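AxyAgu115A (Amphibacillus xylanus NBRC 15112, PDB 6NPS) acts as a family GH115 alpha-glucuronidase, a glycoside hydrolase that probably removes glucuronic acid side groups from hemicelluloses such as arabinoglucuronoxylan. Local coordinates at residues A[429-434]-A[820-824]; A[797-801]-A[826-830]; A[19-23]-A[39-43]. The protein carries 3 engineered substitutions. All coordinates share one frame; numbering follows the deposited sequence.

Interactions 1 and 2 meet within the C-terminal beta-rich region, on the neighbouring strands 814-821 and 828-833; their centres are 12 Å apart, and Leu-820 N and Ala-829 O probably share a hydrogen bond. Interaction 1 is buried and joins this region to a helix of the TIM barrel, mixing a tyrosine–glutamate bond with apolar packing. Interaction 2 is only partly buried and stays inside the C-terminal region, where two carboxylates, two hydroxyls and two waters share the work with a small apolar cluster. Interaction 3, buried and entirely apolar across its segments, lies far away near the N-terminus, about 38 Å from interaction 2 at the nearest atoms.

Interaction 1. Residues A[429-434]-A[820-824]; sequences PKIWEQ and LDGYG
Tyr-823 donates its phenol proton to Glu-433, OH to OE1 2.7 Å, and so ties a type II beta turn of the C-terminal region to helix 428-440 of the TIM barrel. The Glu-433 chain bends at chi2 (-102°), which turns OE1 to the phenol. The phenol arrives from above the carboxylate, 65° out of its plane. From the opposite face Gln-434 NE2 appears to give Glu-433 OE1 a second donor, though the contact is very short at 2.5 Å. Ring and carboxylate planes stand nearly perpendicular. Behind the hydroxyl the Tyr-823 ring crosses the Glu-433 side chain at about a right angle, CE2 3.6 Å from Glu-433 CB, and the carbonyl O of Pro-429 sits at the ring edge, near its plane. On the way to its own partners, Gln-867 and Asn-389, Lys-430 passes the phenol, with CD 3.5 Å from Tyr-823 OH.

Leu-820, at the start of the turn, splits its two methyls between neighbouring helix residues. CD1 packs on Glu-433 CG at 4.0 Å, and CD2 meets Trp-432 CZ3 at 3.9 Å. Farther out, Lys-831 forms a salt bridge with Glu-433 OE2, so both carboxylate oxygens are engaged and the group has little freedom to rotate. The turn that sets Leu-820 and Tyr-823 against the helix passes through Gly-822, whose phi is positive at 69°, and is closed by Tyr-823 N bonding to Leu-820 O at 3.3 Å.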
# COMPACT_ATOMS: atom_id res chain seq x y z
N PRO A 429 22.25 -28.39 6.86
CA PRO A 429 22.27 -29.00 5.51
C PRO A 429 22.88 -28.13 4.45
O PRO A 429 23.57 -28.64 3.56
CB PRO A 429 20.77 -29.24 5.22
CG PRO A 429 20.20 -29.52 6.60
CD PRO A 429 20.92 -28.54 7.50
N LYS A 430 22.62 -26.82 4.51
CA LYS A 430 23.22 -25.90 3.57
C LYS A 430 24.72 -25.78 3.79
O LYS A 430 25.51 -25.79 2.82
CB LYS A 430 22.54 -24.54 3.72
CG LYS A 430 23.20 -23.38 2.95
CD LYS A 430 22.85 -23.40 1.50
CE LYS A 430 23.39 -22.13 0.79
NZ LYS A 430 22.45 -20.97 0.81
N ILE A 431 25.14 -25.64 5.04
CA ILE A 431 26.58 -25.57 5.34
C ILE A 431 27.28 -26.82 4.85
O ILE A 431 28.38 -26.74 4.28
CB ILE A 431 26.82 -25.37 6.85
CG1 ILE A 431 26.20 -24.06 7.32
CG2 ILE A 431 28.32 -25.31 7.16
CD1 ILE A 431 26.11 -23.98 8.86
N TRP A 432 26.68 -28.00 5.12
CA TRP A 432 27.30 -29.24 4.66
C TRP A 432 27.43 -29.25 3.14
O TRP A 432 28.49 -29.58 2.61
CB TRP A 432 26.49 -30.46 5.15
CG TRP A 432 27.01 -31.76 4.66
CD1 TRP A 432 27.88 -32.58 5.32
CD2 TRP A 432 26.74 -32.39 3.40
NE1 TRP A 432 28.16 -33.68 4.56
CE2 TRP A 432 27.46 -33.60 3.38
CE3 TRP A 432 25.95 -32.06 2.30
CZ2 TRP A 432 27.43 -34.47 2.29
CZ3 TRP A 432 25.92 -32.94 1.21
CH2 TRP A 432 26.65 -34.12 1.23
N GLU A 433 26.36 -28.86 2.43
CA GLU A 433 26.40 -28.93 0.98
C GLU A 433 27.45 -27.99 0.40
O GLU A 433 28.17 -28.33 -0.54
CB GLU A 433 25.01 -28.59 0.41
CG GLU A 433 24.89 -28.76 -1.10
CD GLU A 433 24.95 -27.41 -1.83
OE1 GLU A 433 24.70 -26.37 -1.17
OE2 GLU A 433 25.24 -27.40 -3.05
N GLN A 434 27.52 -26.77 0.91
CA GLN A 434 28.48 -25.82 0.36
C GLN A 434 29.91 -26.20 0.75
O GLN A 434 30.82 -26.20 -0.10
CB GLN A 434 28.14 -24.41 0.85
CG GLN A 434 26.81 -23.87 0.35
CD GLN A 434 26.84 -23.63 -1.15
OE1 GLN A 434 27.62 -22.83 -1.64
NE2 GLN A 434 26.00 -24.34 -1.88
N LEU A 820 18.87 -34.62 -0.88
CA LEU A 820 19.36 -33.97 0.32
C LEU A 820 18.16 -33.73 1.23
O LEU A 820 17.37 -32.81 0.98
CB LEU A 820 20.08 -32.66 -0.03
CG LEU A 820 21.33 -32.81 -0.91
CD1 LEU A 820 21.93 -31.42 -1.33
CD2 LEU A 820 22.36 -33.56 -0.13
N ASP A 821 18.02 -34.55 2.27
CA ASP A 821 16.87 -34.46 3.17
C ASP A 821 16.83 -33.10 3.84
O ASP A 821 17.87 -32.57 4.26
CB ASP A 821 16.94 -35.53 4.25
CG ASP A 821 16.98 -36.96 3.69
OD1 ASP A 821 16.55 -37.16 2.53
OD2 ASP A 821 17.44 -37.87 4.42
N GLY A 822 15.64 -32.51 3.90
CA GLY A 822 15.45 -31.25 4.62
C GLY A 822 16.10 -30.04 3.98
O GLY A 822 16.06 -28.96 4.57
N TYR A 823 16.68 -30.18 2.80
CA TYR A 823 17.40 -29.07 2.19
C TYR A 823 16.42 -28.04 1.63
O TYR A 823 15.27 -28.37 1.29
CB TYR A 823 18.32 -29.62 1.10
CG TYR A 823 19.35 -28.64 0.60
CD1 TYR A 823 19.01 -27.73 -0.38
CD2 TYR A 823 20.66 -28.62 1.10
CE1 TYR A 823 19.91 -26.84 -0.84
CE2 TYR A 823 21.58 -27.70 0.63
CZ TYR A 823 21.19 -26.82 -0.35
OH TYR A 823 22.06 -25.87 -0.86
N GLY A 824 16.83 -26.77 1.63
CA GLY A 824 16.08 -25.76 0.91
C GLY A 824 14.88 -25.18 1.67
O GLY A 824 14.74 -25.30 2.89

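Interaction 2. Residues A[797-801]-A[826-830]; sequences EAEHF and TLSAI
Ser-828 and Glu-799 meet side chain to side chain where the loop after strand 794-797 packs against residues 826-830, which run into strand 828-833, both in the C-terminal beta-rich region. The serine OG donates to Glu-799 OE1 at 2.7 Å, on the anti side of the carboxylate and only 19° out of its plane. Beyond CG the glutamate is extended, which carries the carboxylate out over the strand. A water 2.9 Å from Glu-799 N accepts its proton and donates in turn to Ser-828 OG, linking the backbone of the type I turn 797-800 to the same hydroxyl.

Glu-797 bends at chi2 (-92°) and crosses Leu-827 and Thr-826 obliquely, its OE1 3.0 Å from Thr-826 OG1. A second water probably donates to this OE1 and accepts from Ser-828 N. Leu-827 reaches between the acids: its CD2 lies 3.8 Å from His-800 CE1 and close to Glu-799, crossing both side chains at about right angles, while His-800 ND1 bonds Glu-962. At the far end Ile-830 CG2 touches the edge of the Phe-801 ring at CE1, 4.2 Å away, and its CG1 packs on Ala-798 CB.

Were Glu-799 shortened to an alanine, the Ser-828 hydroxyl would probably lose its carboxylate acceptor and Leu-827 CD2 part of its cover. Within the two segments no lysine or arginine pairs with either acid; the Ser-828 hydroxyl probably eases the charge of Glu-799 in part, while Lys-943 lies against Glu-797.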
# COMPACT_ATOMS: atom_id res chain seq x y z
N GLU A 797 7.51 -31.64 -5.84
CA GLU A 797 8.76 -31.58 -5.09
C GLU A 797 9.78 -32.46 -5.80
O GLU A 797 9.45 -33.55 -6.28
CB GLU A 797 8.58 -31.99 -3.63
CG GLU A 797 7.38 -31.33 -2.95
CD GLU A 797 7.68 -30.01 -2.22
OE1 GLU A 797 8.67 -29.30 -2.52
OE2 GLU A 797 6.89 -29.69 -1.30
N ALA A 798 11.00 -31.93 -5.94
CA ALA A 798 11.97 -32.53 -6.83
C ALA A 798 12.31 -33.97 -6.43
O ALA A 798 12.71 -34.78 -7.27
CB ALA A 798 13.24 -31.64 -6.86
N GLU A 799 12.16 -34.29 -5.15
CA GLU A 799 12.42 -35.65 -4.70
C GLU A 799 11.41 -36.67 -5.24
O GLU A 799 11.70 -37.87 -5.25
CB GLU A 799 12.44 -35.63 -3.17
CG GLU A 799 11.86 -36.80 -2.47
CD GLU A 799 11.65 -36.57 -0.99
OE1 GLU A 799 12.36 -35.73 -0.38
OE2 GLU A 799 10.79 -37.28 -0.42
N HIS A 800 10.27 -36.23 -5.77
CA HIS A 800 9.23 -37.17 -6.26
C HIS A 800 9.36 -37.49 -7.75
O HIS A 800 8.38 -37.53 -8.50
CB HIS A 800 7.85 -36.62 -5.92
CG HIS A 800 7.59 -36.59 -4.46
ND1 HIS A 800 6.92 -35.57 -3.82
CD2 HIS A 800 7.97 -37.45 -3.48
CE1 HIS A 800 6.90 -35.80 -2.52
NE2 HIS A 800 7.52 -36.94 -2.29
N PHE A 801 10.58 -37.79 -8.19
CA PHE A 801 10.78 -38.33 -9.52
C PHE A 801 10.32 -39.78 -9.58
O PHE A 801 10.34 -40.51 -8.58
CB PHE A 801 12.24 -38.25 -9.93
CG PHE A 801 13.19 -38.76 -8.90
CD1 PHE A 801 13.80 -37.89 -8.03
CD2 PHE A 801 13.47 -40.11 -8.82
CE1 PHE A 801 14.70 -38.35 -7.08
CE2 PHE A 801 14.37 -40.58 -7.86
CZ PHE A 801 15.00 -39.68 -7.00
N THR A 826 11.59 -25.85 1.14
CA THR A 826 10.46 -26.74 1.39
C THR A 826 10.96 -28.16 1.68
O THR A 826 11.80 -28.34 2.57
CB THR A 826 9.44 -26.65 0.22
OG1 THR A 826 10.04 -27.03 -1.02
CG2 THR A 826 8.89 -25.19 0.07
N LEU A 827 10.49 -29.17 0.95
CA LEU A 827 10.71 -30.55 1.39
C LEU A 827 12.20 -30.90 1.36
O LEU A 827 12.78 -31.32 2.36
CB LEU A 827 9.88 -31.50 0.53
CG LEU A 827 9.92 -33.00 0.90
CD1 LEU A 827 9.48 -33.26 2.36
CD2 LEU A 827 9.10 -33.81 -0.11
N SER A 828 12.84 -30.72 0.23
CA SER A 828 14.21 -31.23 0.07
C SER A 828 14.70 -30.76 -1.29
O SER A 828 14.05 -29.94 -1.95
CB SER A 828 14.28 -32.76 0.21
OG SER A 828 13.60 -33.39 -0.88
N ALA A 829 15.84 -31.29 -1.71
CA ALA A 829 16.38 -30.89 -2.99
C ALA A 829 17.12 -32.08 -3.55
O ALA A 829 17.46 -33.01 -2.82
CB ALA A 829 17.36 -29.68 -2.85
N ILE A 830 17.39 -32.04 -4.84
CA ILE A 830 18.20 -33.09 -5.45
C ILE A 830 19.42 -32.42 -6.05
O ILE A 830 19.36 -31.27 -6.49
CB ILE A 830 17.43 -33.91 -6.52
CG1 ILE A 830 17.00 -33.02 -7.69
CG2 ILE A 830 16.22 -34.64 -5.90
CD1 ILE A 830 16.42 -33.83 -8.85
O HOH W 1 11.19 -29.76 -2.30
O HOH W 2 12.08 -32.58 -2.84

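Interaction 3. Residues A[19-23]-A[39-43]; sequences GALFY and VMHDV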
# COMPACT_ATOMS: atom_id res chain seq x y z
N GLY A 19 47.87 -40.01 46.02
CA GLY A 19 48.84 -39.07 45.52
C GLY A 19 48.19 -38.16 44.50
O GLY A 19 46.97 -38.20 44.29
N ALA A 20 49.02 -37.35 43.87
CA ALA A 20 48.53 -36.41 42.89
C ALA A 20 48.14 -37.14 41.61
O ALA A 20 48.76 -38.13 41.21
CB ALA A 20 49.60 -35.35 42.59
N LEU A 21 47.11 -36.62 40.95
CA LEU A 21 46.58 -37.25 39.75
C LEU A 21 47.45 -36.97 38.53
O LEU A 21 47.76 -37.89 37.76
CB LEU A 21 45.16 -36.75 39.50
CG LEU A 21 44.57 -37.28 38.20
CD1 LEU A 21 44.43 -38.83 38.30
CD2 LEU A 21 43.23 -36.59 37.96
N PHE A 22 47.82 -35.71 38.31
CA PHE A 22 48.54 -35.28 37.11
C PHE A 22 50.02 -35.13 37.42
O PHE A 22 50.40 -34.69 38.51
CB PHE A 22 48.03 -33.94 36.58
CG PHE A 22 46.74 -34.04 35.82
CD1 PHE A 22 45.55 -34.17 36.49
CD2 PHE A 22 46.72 -34.00 34.43
CE1 PHE A 22 44.35 -34.25 35.81
CE2 PHE A 22 45.51 -34.08 33.73
CZ PHE A 22 44.33 -34.23 34.43
N TYR A 23 50.84 -35.50 36.45
CA TYR A 23 52.28 -35.36 36.56
C TYR A 23 52.70 -34.15 35.74
O TYR A 23 52.17 -33.92 34.65
CB TYR A 23 52.96 -36.62 36.05
CG TYR A 23 54.48 -36.54 36.07
CD1 TYR A 23 55.16 -36.30 37.26
CD2 TYR A 23 55.22 -36.66 34.90
CE1 TYR A 23 56.56 -36.22 37.29
CE2 TYR A 23 56.64 -36.59 34.93
CZ TYR A 23 57.29 -36.36 36.12
OH TYR A 23 58.66 -36.29 36.13
N VAL A 39 41.95 -28.73 32.09
CA VAL A 39 41.37 -30.06 32.17
C VAL A 39 41.23 -30.52 33.63
O VAL A 39 40.26 -31.23 33.97
CB VAL A 39 42.20 -31.02 31.30
CG1 VAL A 39 41.77 -32.45 31.52
CG2 VAL A 39 42.03 -30.64 29.82
N MET A 40 42.16 -30.14 34.50
CA MET A 40 42.00 -30.42 35.93
C MET A 40 40.76 -29.74 36.48
O MET A 40 40.10 -30.28 37.38
CB MET A 40 43.22 -29.95 36.72
CG MET A 40 44.47 -30.75 36.41
SD MET A 40 45.82 -30.50 37.59
CE MET A 40 45.43 -28.85 38.20
N HIS A 41 40.45 -28.55 35.98
CA HIS A 41 39.21 -27.93 36.41
C HIS A 41 38.00 -28.73 35.90
O HIS A 41 37.02 -28.88 36.62
CB HIS A 41 39.14 -26.47 35.97
CG HIS A 41 37.92 -25.78 36.49
ND1 HIS A 41 36.81 -25.55 35.70
CD2 HIS A 41 37.60 -25.37 37.74
CE1 HIS A 41 35.87 -24.99 36.44
NE2 HIS A 41 36.32 -24.86 37.67
N ASP A 42 38.07 -29.27 34.67
CA ASP A 42 37.02 -30.16 34.18
C ASP A 42 36.86 -31.39 35.07
O ASP A 42 35.73 -31.82 35.36
CB ASP A 42 37.31 -30.56 32.73
CG ASP A 42 37.37 -29.35 31.75
OD1 ASP A 42 37.05 -28.20 32.13
OD2 ASP A 42 37.78 -29.57 30.58
N VAL A 43 37.97 -31.97 35.54
CA VAL A 43 37.88 -33.10 36.47
C VAL A 43 37.12 -32.69 37.73
O VAL A 43 36.25 -33.43 38.22
CB VAL A 43 39.29 -33.63 36.79
CG1 VAL A 43 39.25 -34.69 37.92
CG2 VAL A 43 39.95 -34.20 35.50
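Phe-22 lays one ring face against Met-40, packing strand 20-23 onto helix 30-47 within a beta-alpha-beta unit near the N-terminus, which strand 53-54 completes in parallel with the first. The chain turns a corner at Leu-21 and Phe-22: the backbone of Leu-21 bonds to Val-65, that of Phe-22 to Thr-54. From this bend the phenylalanine points its CB at the helix.

Following that side chain outward, Phe-22 CB comes first to the sulfur, lying 4.2 Å from Met-40 SD. CG is anti to its own carbonyl carbon (chi1 -78°), and here the ring begins to lie along the methionine, with both CG and SD of Met-40 close by. Phe-22 CD1 is nearer, 3.8 Å from Met-40 SD, and Phe-22 CE1 approaches Met-40 CG at 3.6 Å. That Met-40 methylene makes a CH-pi contact over the face of the Phe-22 ring, 22° off the ring normal and displaced toward the rim. Met-40 SD stands more obliquely to the Phe-22 ring, 34° off the normal, a Met-aromatic contact. The two side chains slide past each other in opposite directions, so the thioether runs back toward the root of the phenylalanine while the ring runs forward to the helix.

At the far rim the partners become branched. Phe-22 CE1 has Val-43 CG2 at its edge, 4.4 Å away and near the ring plane, and Val-39, one turn earlier on the helix, rests by the tip. Ala-53 touches both Phe-22 and Met-40, bringing the second strand into the same buried layer. Beside the ring, Leu-21 CD2 reaches Val-43 CG1 at 4.4 Å. The Phe-22 ring itself ends at CZ, 4.3 Å from Val-39 CG1.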